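Local atomic coordinates of sensor protein (Bacillus halodurans, PDB entry 3O5Y), a protein that probably acts as a two-component sensor histidine kinase that moves a phosphoryl group from ATP to a protein histidine, this chain being its GAF domain. Residues S96-P101 against D125-L130; Y62-A65 against T71-R74. One frame throughout, in Å; residues are numbered along the deposited sequence.

Contact 1 of 2, residues S96-P101 against D125-L130; sequences SILVIP and DDLAFL
Leu98 and Ile100 of the strand meet Leu127 and Leu130 of the helix through aliphatic side chains alone. No hydrogen bond joins the two segments.

The methyl contacts centre on Leu98. CD2 of Leu98 lies 3.5 Å from CD2 of Leu127. CD2 of Leu98 is also 3.9 Å from CD1 of Leu130, so one methyl serves both helix leucines. CD1 of Leu98 reaches CD2 of Leu127 too, at 3.9 Å. CB of Leu98 already points at the helix, and CG, set opposite the backbone N (chi1 -180°), takes both methyls on to Leu127. The CB of Leu127 does not aim at the strand, but CG, anti to the carbonyl carbon (chi1 -64°), brings CD2 to Leu98.

The rest of the apolar contact is CD1 of Ile100 on CB of Leu130, at 3.8 Å. These two side chains cross at about a right angle. Leu98 and Ile100 share one face of the strand, two residues apart. Leu127 and Leu130 are three residues apart, so both lie on the side of the helix turned to the strand.

The axes of strand segment 96-101 and helix segment 125-130 come within 11.3 Å, with 31° between their directions, a helix laid on a sheet as in the GAF fold. Trp122 touches both Leu98 and Leu130, and Ile114 of strand 108-116 also touches Leu130. On the other face of strand 96-103, Val99 packs against helix 61-68.

Contact 2 of 2, residues Y62-A65 against T71-R74; sequences YWSA and TIFR. With ACT (acetate ion), chain C.
Ile72 points its side chain from the strand at the helix and ends between Ser64 and Ala65. CG1 is turned away from the carbonyl carbon (chi1 -65°), and the extended chain carries CD1 to the helix. CD1 of Ile72 is 3.6 Å from OG of Ser64 and from the backbone N of Ala65. CB of Ala65 is 4.1 Å from CD1 of Ile72. The contact is van der Waals, with no hydrogen bond across it.

Helix 61-68 and strand 72-75 follow each other in the GAF domain. The short turn between them brings the chain from the helix to the edge of the antiparallel sheet.

Tyr62 leaves the helix in another direction, away from Ile72. Its ring meets the bound acetate edge-on, with OXT in the ring plane. Tyr62 OH donates a hydrogen bond of 2.7 Å to OXT of the acetate, which probably came from the crystallisation liquor. A phenylalanine here would probably leave OXT without this donor and Ser113 OG without its hydroxyl partner. Ser27 and Arg25 also hydrogen-bond the acetate, while Val99 and Leu29 touch the tyrosine side chain.

Contact 2 closes before contact 1 opens along the chain, and their centres lie about 10 Å apart. Both belong to the GAF domain and share its antiparallel sheet. Strands 72-75 and 96-103 are neighbours there, joined by probable backbone hydrogen bonds from Val99 N to Ile72 O and from Ile97 N to Arg74 O. The two helices lie on opposite faces. Helix 124-142 packs on one through contact 1, and helix 61-68 on the other through contact 2. Side chains alternate along strand 96-103, so this one strand helps to build the core on each side. The sheet thus separates helix 124-142 from the acetate site, on the side where GAF domains commonly bind ligands.

Contact 1 of 2, residues S96-P101 against D125-L130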
loop_
_atom_site.group_PDB
_atom_site.type_symbol
_atom_site.label_atom_id
_atom_site.label_comp_id
_atom_site.label_asym_id
_atom_site.label_seq_id
_atom_site.Cartn_x
_atom_site.Cartn_y
_atom_site.Cartn_z
ATOM N N SER A 96 6.582 -8.897 6.403
ATOM C CA SER A 96 7.284 -7.725 5.912
ATOM C C SER A 96 6.280 -6.848 5.185
ATOM O O SER A 96 5.457 -7.354 4.441
ATOM C CB SER A 96 8.363 -8.199 4.944
ATOM O OG SER A 96 8.895 -7.141 4.190
ATOM N N ILE A 97 6.335 -5.539 5.401
ATOM C CA ILE A 97 5.447 -4.627 4.695
ATOM C C ILE A 97 6.207 -3.404 4.165
ATOM O O ILE A 97 7.038 -2.810 4.879
ATOM C CB ILE A 97 4.165 -4.265 5.545
ATOM C CG1 ILE A 97 3.040 -3.737 4.647
ATOM C CG2 ILE A 97 4.469 -3.309 6.705
ATOM C CD1 ILE A 97 2.279 -4.843 3.905
ATOM N N LEU A 98 5.962 -3.077 2.896
ATOM C CA LEU A 98 6.474 -1.860 2.275
ATOM C C LEU A 98 5.272 -0.955 1.986
ATOM O O LEU A 98 4.312 -1.369 1.358
ATOM C CB LEU A 98 7.208 -2.189 0.978
ATOM C CG LEU A 98 7.794 -0.992 0.229
ATOM C CD1 LEU A 98 8.905 -0.359 1.075
ATOM C CD2 LEU A 98 8.304 -1.374 -1.153
ATOM N N VAL A 99 5.326 0.267 2.486
ATOM C CA VAL A 99 4.208 1.176 2.474
ATOM C C VAL A 99 4.640 2.401 1.655
ATOM O O VAL A 99 5.510 3.174 2.049
ATOM C CB VAL A 99 3.796 1.566 3.937
ATOM C CG1 VAL A 99 2.561 2.436 3.927
ATOM C CG2 VAL A 99 3.548 0.321 4.791
ATOM N N ILE A 100 4.059 2.542 0.479
ATOM C CA ILE A 100 4.364 3.655 -0.373
ATOM C C ILE A 100 3.194 4.617 -0.366
ATOM O O ILE A 100 2.125 4.254 -0.840
ATOM C CB ILE A 100 4.583 3.177 -1.833
ATOM C CG1 ILE A 100 5.695 2.124 -1.868
ATOM C CG2 ILE A 100 4.875 4.401 -2.757
ATOM C CD1 ILE A 100 6.042 1.608 -3.269
ATOM N N PRO A 101 3.392 5.836 0.162
ATOM C CA PRO A 101 2.335 6.845 0.097
ATOM C C PRO A 101 2.188 7.320 -1.348
ATOM O O PRO A 101 3.177 7.558 -2.027
ATOM C CB PRO A 101 2.866 7.977 0.974
ATOM C CG PRO A 101 4.377 7.880 0.838
ATOM C CD PRO A 101 4.678 6.397 0.634
ATOM N N ASP A 125 16.803 -1.434 -7.008
ATOM C CA ASP A 125 16.150 -1.486 -8.311
ATOM C C ASP A 125 14.627 -1.605 -8.186
ATOM O O ASP A 125 13.894 -0.918 -8.882
ATOM C CB ASP A 125 16.708 -2.630 -9.185
ATOM C CG ASP A 125 18.202 -2.459 -9.507
ATOM O OD1 ASP A 125 18.660 -1.307 -9.728
ATOM O OD2 ASP A 125 18.929 -3.487 -9.527
ATOM N N ASP A 126 14.157 -2.481 -7.312
ATOM C CA ASP A 126 12.729 -2.648 -7.147
ATOM C C ASP A 126 12.114 -1.406 -6.528
ATOM O O ASP A 126 11.067 -0.972 -6.966
ATOM C CB ASP A 126 12.401 -3.900 -6.321
ATOM C CG ASP A 126 12.588 -5.190 -7.114
ATOM O OD1 ASP A 126 12.893 -5.125 -8.341
ATOM O OD2 ASP A 126 12.426 -6.273 -6.505
ATOM N N LEU A 127 12.776 -0.819 -5.534
ATOM C CA LEU A 127 12.246 0.379 -4.889
ATOM C C LEU A 127 12.200 1.572 -5.833
ATOM O O LEU A 127 11.230 2.316 -5.815
ATOM C CB LEU A 127 12.996 0.738 -3.589
ATOM C CG LEU A 127 12.889 -0.276 -2.438
ATOM C CD1 LEU A 127 14.007 -0.080 -1.420
ATOM C CD2 LEU A 127 11.559 -0.188 -1.736
ATOM N N ALA A 128 13.243 1.762 -6.637
ATOM C CA ALA A 128 13.257 2.844 -7.647
ATOM C C ALA A 128 12.143 2.633 -8.656
ATOM O O ALA A 128 11.397 3.571 -8.973
ATOM C CB ALA A 128 14.594 2.934 -8.361
ATOM N N PHE A 129 12.000 1.392 -9.115
ATOM C CA PHE A 129 10.958 1.059 -10.081
ATOM C C PHE A 129 9.558 1.310 -9.510
ATOM O O PHE A 129 8.757 1.956 -10.141
ATOM C CB PHE A 129 11.113 -0.383 -10.583
ATOM C CG PHE A 129 10.012 -0.819 -11.492
ATOM C CD1 PHE A 129 8.992 -1.644 -11.019
ATOM C CD2 PHE A 129 9.985 -0.394 -12.831
ATOM C CE1 PHE A 129 7.965 -2.043 -11.849
ATOM C CE2 PHE A 129 8.954 -0.783 -13.695
ATOM C CZ PHE A 129 7.935 -1.604 -13.211
ATOM N N LEU A 130 9.274 0.808 -8.317
ATOM C CA LEU A 130 7.984 1.054 -7.660
ATOM C C LEU A 130 7.638 2.523 -7.468
ATOM O O LEU A 130 6.481 2.911 -7.661
ATOM C CB LEU A 130 7.922 0.358 -6.299
ATOM C CG LEU A 130 7.734 -1.152 -6.390
ATOM C CD1 LEU A 130 7.927 -1.763 -5.026
ATOM C CD2 LEU A 130 6.362 -1.523 -6.975
#

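Contact 2 of 2, residues Y62-A65 against T71-R74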
loop_
_atom_site.group_PDB
_atom_site.type_symbol
_atom_site.label_atom_id
_atom_site.label_comp_id
_atom_site.label_asym_id
_atom_site.label_seq_id
_atom_site.Cartn_x
_atom_site.Cartn_y
_atom_site.Cartn_z
ATOM N N TYR A 62 0.331 3.362 7.871
ATOM C CA TYR A 62 -0.069 3.965 6.602
ATOM C C TYR A 62 -0.146 5.510 6.682
ATOM O O TYR A 62 0.363 6.202 5.798
ATOM C CB TYR A 62 -1.390 3.372 6.087
ATOM C CG TYR A 62 -1.391 1.868 5.797
ATOM C CD1 TYR A 62 -2.589 1.194 5.528
ATOM C CD2 TYR A 62 -0.214 1.124 5.813
ATOM C CE1 TYR A 62 -2.606 -0.166 5.255
ATOM C CE2 TYR A 62 -0.218 -0.243 5.544
ATOM C CZ TYR A 62 -1.414 -0.882 5.249
ATOM O OH TYR A 62 -1.427 -2.236 4.986
ATOM N N TRP A 63 -0.756 6.047 7.739
ATOM C CA TRP A 63 -0.798 7.503 7.917
ATOM C C TRP A 63 0.576 8.091 8.174
ATOM O O TRP A 63 0.853 9.236 7.806
ATOM C CB TRP A 63 -1.733 7.892 9.052
ATOM C CG TRP A 63 -3.122 8.044 8.603
ATOM C CD1 TRP A 63 -4.135 7.176 8.804
ATOM C CD2 TRP A 63 -3.655 9.116 7.825
ATOM N NE1 TRP A 63 -5.295 7.648 8.239
ATOM C CE2 TRP A 63 -5.029 8.839 7.625
ATOM C CE3 TRP A 63 -3.114 10.302 7.298
ATOM C CZ2 TRP A 63 -5.877 9.701 6.919
ATOM C CZ3 TRP A 63 -3.947 11.150 6.591
ATOM C CH2 TRP A 63 -5.322 10.844 6.409
ATOM N N SER A 64 1.445 7.304 8.793
ATOM C CA SER A 64 2.789 7.758 9.063
ATOM C C SER A 64 3.552 7.993 7.750
ATOM O O SER A 64 4.283 8.974 7.618
ATOM C CB SER A 64 3.488 6.748 9.963
ATOM O OG SER A 64 4.789 7.182 10.259
ATOM N N ALA A 65 3.348 7.108 6.774
ATOM C CA ALA A 65 3.941 7.251 5.451
ATOM C C ALA A 65 3.389 8.479 4.732
ATOM O O ALA A 65 4.134 9.229 4.115
ATOM C CB ALA A 65 3.688 6.003 4.626
ATOM N N THR A 71 8.531 6.660 1.909
ATOM C CA THR A 71 8.310 5.235 1.861
ATOM C C THR A 71 8.815 4.596 3.150
ATOM O O THR A 71 9.946 4.838 3.579
ATOM C CB THR A 71 9.001 4.615 0.639
ATOM O OG1 THR A 71 8.353 5.078 -0.546
ATOM C CG2 THR A 71 8.924 3.109 0.674
ATOM N N ILE A 72 7.970 3.783 3.771
ATOM C CA ILE A 72 8.341 3.141 5.019
ATOM C C ILE A 72 8.406 1.633 4.861
ATOM O O ILE A 72 7.504 1.021 4.313
ATOM C CB ILE A 72 7.375 3.490 6.156
ATOM C CG1 ILE A 72 7.468 4.987 6.469
ATOM C CG2 ILE A 72 7.697 2.643 7.395
ATOM C CD1 ILE A 72 6.508 5.480 7.545
ATOM N N PHE A 73 9.488 1.046 5.350
ATOM C CA PHE A 73 9.584 -0.383 5.429
ATOM C C PHE A 73 9.509 -0.871 6.876
ATOM O O PHE A 73 10.181 -0.344 7.750
ATOM C CB PHE A 73 10.879 -0.872 4.803
ATOM C CG PHE A 73 11.113 -2.325 5.016
ATOM C CD1 PHE A 73 10.458 -3.264 4.224
ATOM C CD2 PHE A 73 11.951 -2.768 6.050
ATOM C CE1 PHE A 73 10.664 -4.627 4.423
ATOM C CE2 PHE A 73 12.165 -4.119 6.264
ATOM C CZ PHE A 73 11.527 -5.057 5.454
ATOM N N ARG A 74 8.719 -1.914 7.106
ATOM C CA ARG A 74 8.627 -2.486 8.432
ATOM C C ARG A 74 8.591 -3.994 8.403
ATOM O O ARG A 74 7.787 -4.603 7.706
ATOM C CB ARG A 74 7.410 -1.936 9.185
ATOM C CG ARG A 74 7.731 -1.546 10.609
ATOM C CD ARG A 74 8.273 -0.097 10.756
ATOM N NE ARG A 74 7.439 0.594 11.732
ATOM C CZ ARG A 74 7.347 1.911 11.873
ATOM N NH1 ARG A 74 6.515 2.412 12.785
ATOM N NH2 ARG A 74 8.077 2.728 11.115
HETATM C C ACT C . -4.628 -3.822 5.004
HETATM O O ACT C . -4.592 -3.471 6.226
HETATM O OXT ACT C . -3.796 -3.300 4.202
HETATM C CH3 ACT C . -5.642 -4.824 4.557
#